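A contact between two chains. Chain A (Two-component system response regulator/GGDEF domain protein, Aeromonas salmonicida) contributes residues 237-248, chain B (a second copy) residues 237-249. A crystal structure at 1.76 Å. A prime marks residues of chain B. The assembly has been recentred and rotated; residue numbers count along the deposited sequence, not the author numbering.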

# COMPACT_ATOMS: atom_id res chain seq x y z
N CYS A 237 7.12 -3.54 2.30
CA CYS A 237 6.06 -2.62 2.71
C CYS A 237 4.74 -3.06 2.09
O CYS A 237 3.72 -3.23 2.77
CB CYS A 237 6.41 -1.21 2.25
SG CYS A 237 5.18 -0.02 2.57
N ARG A 238 4.78 -3.28 0.78
CA ARG A 238 3.58 -3.55 0.01
C ARG A 238 3.00 -4.93 0.33
O ARG A 238 1.79 -5.11 0.50
CB ARG A 238 3.90 -3.39 -1.49
CG ARG A 238 2.72 -3.11 -2.40
CD ARG A 238 1.85 -1.92 -2.00
NE ARG A 238 2.52 -0.67 -1.64
CZ ARG A 238 3.09 0.17 -2.50
NH1 ARG A 238 3.10 -0.07 -3.82
NH2 ARG A 238 3.64 1.29 -2.04
N VAL A 239 3.88 -5.93 0.45
CA VAL A 239 3.40 -7.27 0.79
C VAL A 239 2.86 -7.29 2.21
O VAL A 239 1.77 -7.83 2.45
CB VAL A 239 4.50 -8.30 0.59
CG1 VAL A 239 4.16 -9.64 1.25
CG2 VAL A 239 4.73 -8.50 -0.91
N SER A 240 3.61 -6.71 3.17
CA SER A 240 3.13 -6.70 4.54
C SER A 240 1.76 -6.05 4.68
O SER A 240 0.91 -6.55 5.43
CB SER A 240 4.12 -5.97 5.47
OG SER A 240 5.36 -6.62 5.43
N HIS A 241 1.56 -4.92 4.00
CA HIS A 241 0.32 -4.21 4.17
C HIS A 241 -0.85 -5.07 3.67
O HIS A 241 -1.90 -5.14 4.30
CB HIS A 241 0.30 -2.85 3.45
CG HIS A 241 -1.08 -2.28 3.33
ND1 HIS A 241 -1.69 -1.60 4.36
CD2 HIS A 241 -2.01 -2.39 2.35
CE1 HIS A 241 -2.92 -1.25 3.99
NE2 HIS A 241 -3.14 -1.75 2.79
N ASN A 242 -0.65 -5.73 2.53
CA ASN A 242 -1.69 -6.59 1.98
C ASN A 242 -2.00 -7.85 2.77
O ASN A 242 -3.17 -8.23 2.92
CB ASN A 242 -1.42 -6.83 0.47
CG ASN A 242 -1.78 -5.63 -0.33
OD1 ASN A 242 -2.97 -5.41 -0.63
ND2 ASN A 242 -0.78 -4.77 -0.65
N LEU A 243 -0.96 -8.44 3.36
CA LEU A 243 -1.12 -9.59 4.22
C LEU A 243 -1.84 -9.15 5.48
O LEU A 243 -2.69 -9.86 5.99
CB LEU A 243 0.22 -10.23 4.59
CG LEU A 243 0.96 -10.94 3.43
CD1 LEU A 243 2.29 -11.52 3.88
CD2 LEU A 243 0.09 -12.06 2.81
N GLU A 244 -1.50 -7.95 5.97
CA GLU A 244 -2.13 -7.46 7.18
C GLU A 244 -3.64 -7.20 6.96
O GLU A 244 -4.49 -7.51 7.83
CB GLU A 244 -1.39 -6.22 7.73
CG GLU A 244 -2.00 -5.73 9.02
CD GLU A 244 -1.20 -4.64 9.67
OE1 GLU A 244 -0.23 -4.14 9.04
OE2 GLU A 244 -1.55 -4.28 10.80
N ALA A 245 -3.98 -6.70 5.78
CA ALA A 245 -5.38 -6.48 5.42
C ALA A 245 -6.16 -7.79 5.44
O ALA A 245 -7.32 -7.83 5.86
CB ALA A 245 -5.50 -5.77 4.06
N LEU A 246 -5.54 -8.88 4.97
CA LEU A 246 -6.21 -10.19 4.95
C LEU A 246 -6.48 -10.73 6.35
O LEU A 246 -7.48 -11.41 6.59
CB LEU A 246 -5.39 -11.22 4.18
CG LEU A 246 -5.32 -11.19 2.66
CD1 LEU A 246 -4.19 -12.12 2.21
CD2 LEU A 246 -6.63 -11.62 1.96
N GLU A 247 -5.56 -10.45 7.26
CA GLU A 247 -5.66 -10.86 8.65
C GLU A 247 -6.70 -10.03 9.42
O GLU A 247 -7.17 -10.46 10.45
CB GLU A 247 -4.29 -10.77 9.33
CG GLU A 247 -3.31 -11.85 8.80
CD GLU A 247 -1.86 -11.44 8.94
OE1 GLU A 247 -1.59 -10.33 9.46
OE2 GLU A 247 -0.99 -12.22 8.49
N GLN A 248 -7.06 -8.86 8.91
CA GLN A 248 -8.04 -7.97 9.55
C GLN A 248 -9.37 -8.04 8.82
O GLN A 248 -9.97 -9.12 8.70
CB GLN A 248 -7.54 -6.51 9.60
CG GLN A 248 -6.31 -6.25 10.53
CD GLN A 248 -6.64 -6.31 12.04
OE1 GLN A 248 -6.28 -5.41 12.80
NE2 GLN A 248 -7.31 -7.39 12.47
N CYS B 237 -5.00 5.03 -4.82
CA CYS B 237 -4.87 3.70 -4.22
C CYS B 237 -4.05 3.78 -2.93
O CYS B 237 -4.44 3.23 -1.91
CB CYS B 237 -4.18 2.76 -5.21
SG CYS B 237 -3.84 1.14 -4.61
N ARG B 238 -2.92 4.48 -2.99
CA ARG B 238 -2.05 4.55 -1.79
C ARG B 238 -2.74 5.28 -0.62
O ARG B 238 -2.63 4.87 0.55
CB ARG B 238 -0.76 5.29 -2.13
CG ARG B 238 0.12 4.54 -3.09
CD ARG B 238 1.13 3.63 -2.35
NE ARG B 238 0.53 2.65 -1.45
CZ ARG B 238 -0.06 1.52 -1.84
NH1 ARG B 238 -0.19 1.23 -3.13
NH2 ARG B 238 -0.57 0.69 -0.92
N VAL B 239 -3.38 6.39 -0.97
CA VAL B 239 -4.06 7.20 0.02
C VAL B 239 -5.17 6.37 0.63
O VAL B 239 -5.24 6.25 1.85
CB VAL B 239 -4.54 8.53 -0.53
CG1 VAL B 239 -5.57 9.19 0.44
CG2 VAL B 239 -3.36 9.45 -0.76
N SER B 240 -5.99 5.71 -0.21
CA SER B 240 -7.07 4.90 0.35
C SER B 240 -6.56 3.81 1.28
O SER B 240 -7.09 3.61 2.38
CB SER B 240 -7.94 4.28 -0.76
OG SER B 240 -8.50 5.36 -1.46
N HIS B 241 -5.49 3.11 0.87
CA HIS B 241 -4.92 2.04 1.70
C HIS B 241 -4.45 2.55 3.06
O HIS B 241 -4.67 1.87 4.08
CB HIS B 241 -3.76 1.32 1.00
CG HIS B 241 -4.17 0.25 0.04
ND1 HIS B 241 -4.74 -0.94 0.45
CD2 HIS B 241 -4.05 0.16 -1.31
CE1 HIS B 241 -4.96 -1.71 -0.61
NE2 HIS B 241 -4.57 -1.06 -1.69
N ASN B 242 -3.81 3.71 3.07
CA ASN B 242 -3.31 4.29 4.33
C ASN B 242 -4.43 4.76 5.25
O ASN B 242 -4.38 4.57 6.49
CB ASN B 242 -2.28 5.39 4.07
CG ASN B 242 -0.95 4.82 3.69
OD1 ASN B 242 -0.66 4.59 2.51
ND2 ASN B 242 -0.19 4.42 4.70
N LEU B 243 -5.44 5.35 4.64
CA LEU B 243 -6.64 5.75 5.42
C LEU B 243 -7.37 4.54 5.99
O LEU B 243 -7.80 4.53 7.15
CB LEU B 243 -7.58 6.67 4.61
CG LEU B 243 -7.00 8.00 4.14
CD1 LEU B 243 -8.01 8.73 3.27
CD2 LEU B 243 -6.52 8.89 5.29
N GLU B 244 -7.52 3.48 5.19
CA GLU B 244 -8.13 2.27 5.69
C GLU B 244 -7.32 1.67 6.86
O GLU B 244 -7.89 1.24 7.85
CB GLU B 244 -8.27 1.26 4.54
CG GLU B 244 -8.54 -0.16 4.98
CD GLU B 244 -10.00 -0.51 4.92
OE1 GLU B 244 -10.32 -1.68 5.25
OE2 GLU B 244 -10.83 0.36 4.55
N ALA B 245 -6.00 1.65 6.74
CA ALA B 245 -5.15 1.12 7.83
C ALA B 245 -5.36 1.91 9.10
O ALA B 245 -5.38 1.32 10.20
CB ALA B 245 -3.68 1.13 7.43
N LEU B 246 -5.49 3.23 8.99
CA LEU B 246 -5.77 4.04 10.18
C LEU B 246 -7.09 3.68 10.84
O LEU B 246 -7.24 3.79 12.07
CB LEU B 246 -5.75 5.55 9.86
CG LEU B 246 -4.37 6.17 9.63
CD1 LEU B 246 -4.56 7.59 9.16
CD2 LEU B 246 -3.47 6.16 10.87
N GLU B 247 -8.06 3.25 10.04
CA GLU B 247 -9.40 2.96 10.56
C GLU B 247 -9.50 1.53 11.10
O GLU B 247 -10.37 1.24 11.94
CB GLU B 247 -10.44 3.13 9.44
CG GLU B 247 -10.63 4.60 9.05
CD GLU B 247 -11.04 4.83 7.61
OE1 GLU B 247 -11.27 3.85 6.86
OE2 GLU B 247 -11.15 6.02 7.24
N GLN B 248 -8.64 0.64 10.60
CA GLN B 248 -8.87 -0.79 10.78
C GLN B 248 -7.73 -1.59 11.39
O GLN B 248 -7.98 -2.67 11.88
CB GLN B 248 -9.22 -1.46 9.45
CG GLN B 248 -10.50 -1.03 8.83
CD GLN B 248 -11.73 -1.15 9.73
OE1 GLN B 248 -11.73 -1.85 10.76
NE2 GLN B 248 -12.81 -0.48 9.31
N PHE B 249 -6.49 -1.13 11.26
CA PHE B 249 -5.35 -1.95 11.70
C PHE B 249 -4.99 -1.56 13.13
O PHE B 249 -4.52 -0.43 13.34
CB PHE B 249 -4.11 -1.74 10.82
CG PHE B 249 -4.24 -2.24 9.39
CD1 PHE B 249 -5.46 -2.71 8.88
CD2 PHE B 249 -3.13 -2.20 8.54
CE1 PHE B 249 -5.58 -3.12 7.56
CE2 PHE B 249 -3.23 -2.62 7.21
CZ PHE B 249 -4.45 -3.08 6.72

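Two copies of the same helix run in broadly the same direction, crossing at 43° with their axes no closer than 11.6 Å. At that separation the backbones cannot touch near Arg238, and long side chains must bridge the gap. The two arginines do so by different routes. Their CA-to-CB bonds point sideways, yet each chain bends inward: Arg238 with chi1 t and chi2 and chi3 both p, Arg238′ with chi1 m, chi2 near -91° between wells, and chi3 p. The guanidinium groups stack flat, centres 3.5 Å apart and planes at 4°, with NE of Arg238 3.4 Å from CZ of Arg238′. Like charges face each other here, but a planar, delocalised cation leaves its NH groups free to bond outward in its own plane, and both arginines find hydrogen bonds elsewhere in the structure.

One turn on, both histidines point toward the partner helix but adopt different rotamers, t for His241 and m for His241′. The pair is therefore not symmetric: NE2 of His241 lies 2.9 Å from ND1 of His241′, with the ring planes at 85°. Beside them, Asn242 takes chi1 m, which turns its amide back along its own helix so that ND2 donates to O of Arg238 at 2.8 Å.

Phe249′ has the largest covered area of any residue in the contact. Its CA-to-CB bond points sideways, yet with chi1 m and chi2 near 7° the ring comes nearer to chain A. Glu244, extended with chi1 and chi2 both t, lays its aliphatic portion over one ring face, CG lying 4.0 Å from the Phe249′ ring centroid in a CH-pi contact. The small Ala245 lets the ring come close to the helix, its CA 3.8 Å from CZ of Phe249′, while ND1 of His241 approaches the ring edge, 3.4 Å from CE2 of Phe249′.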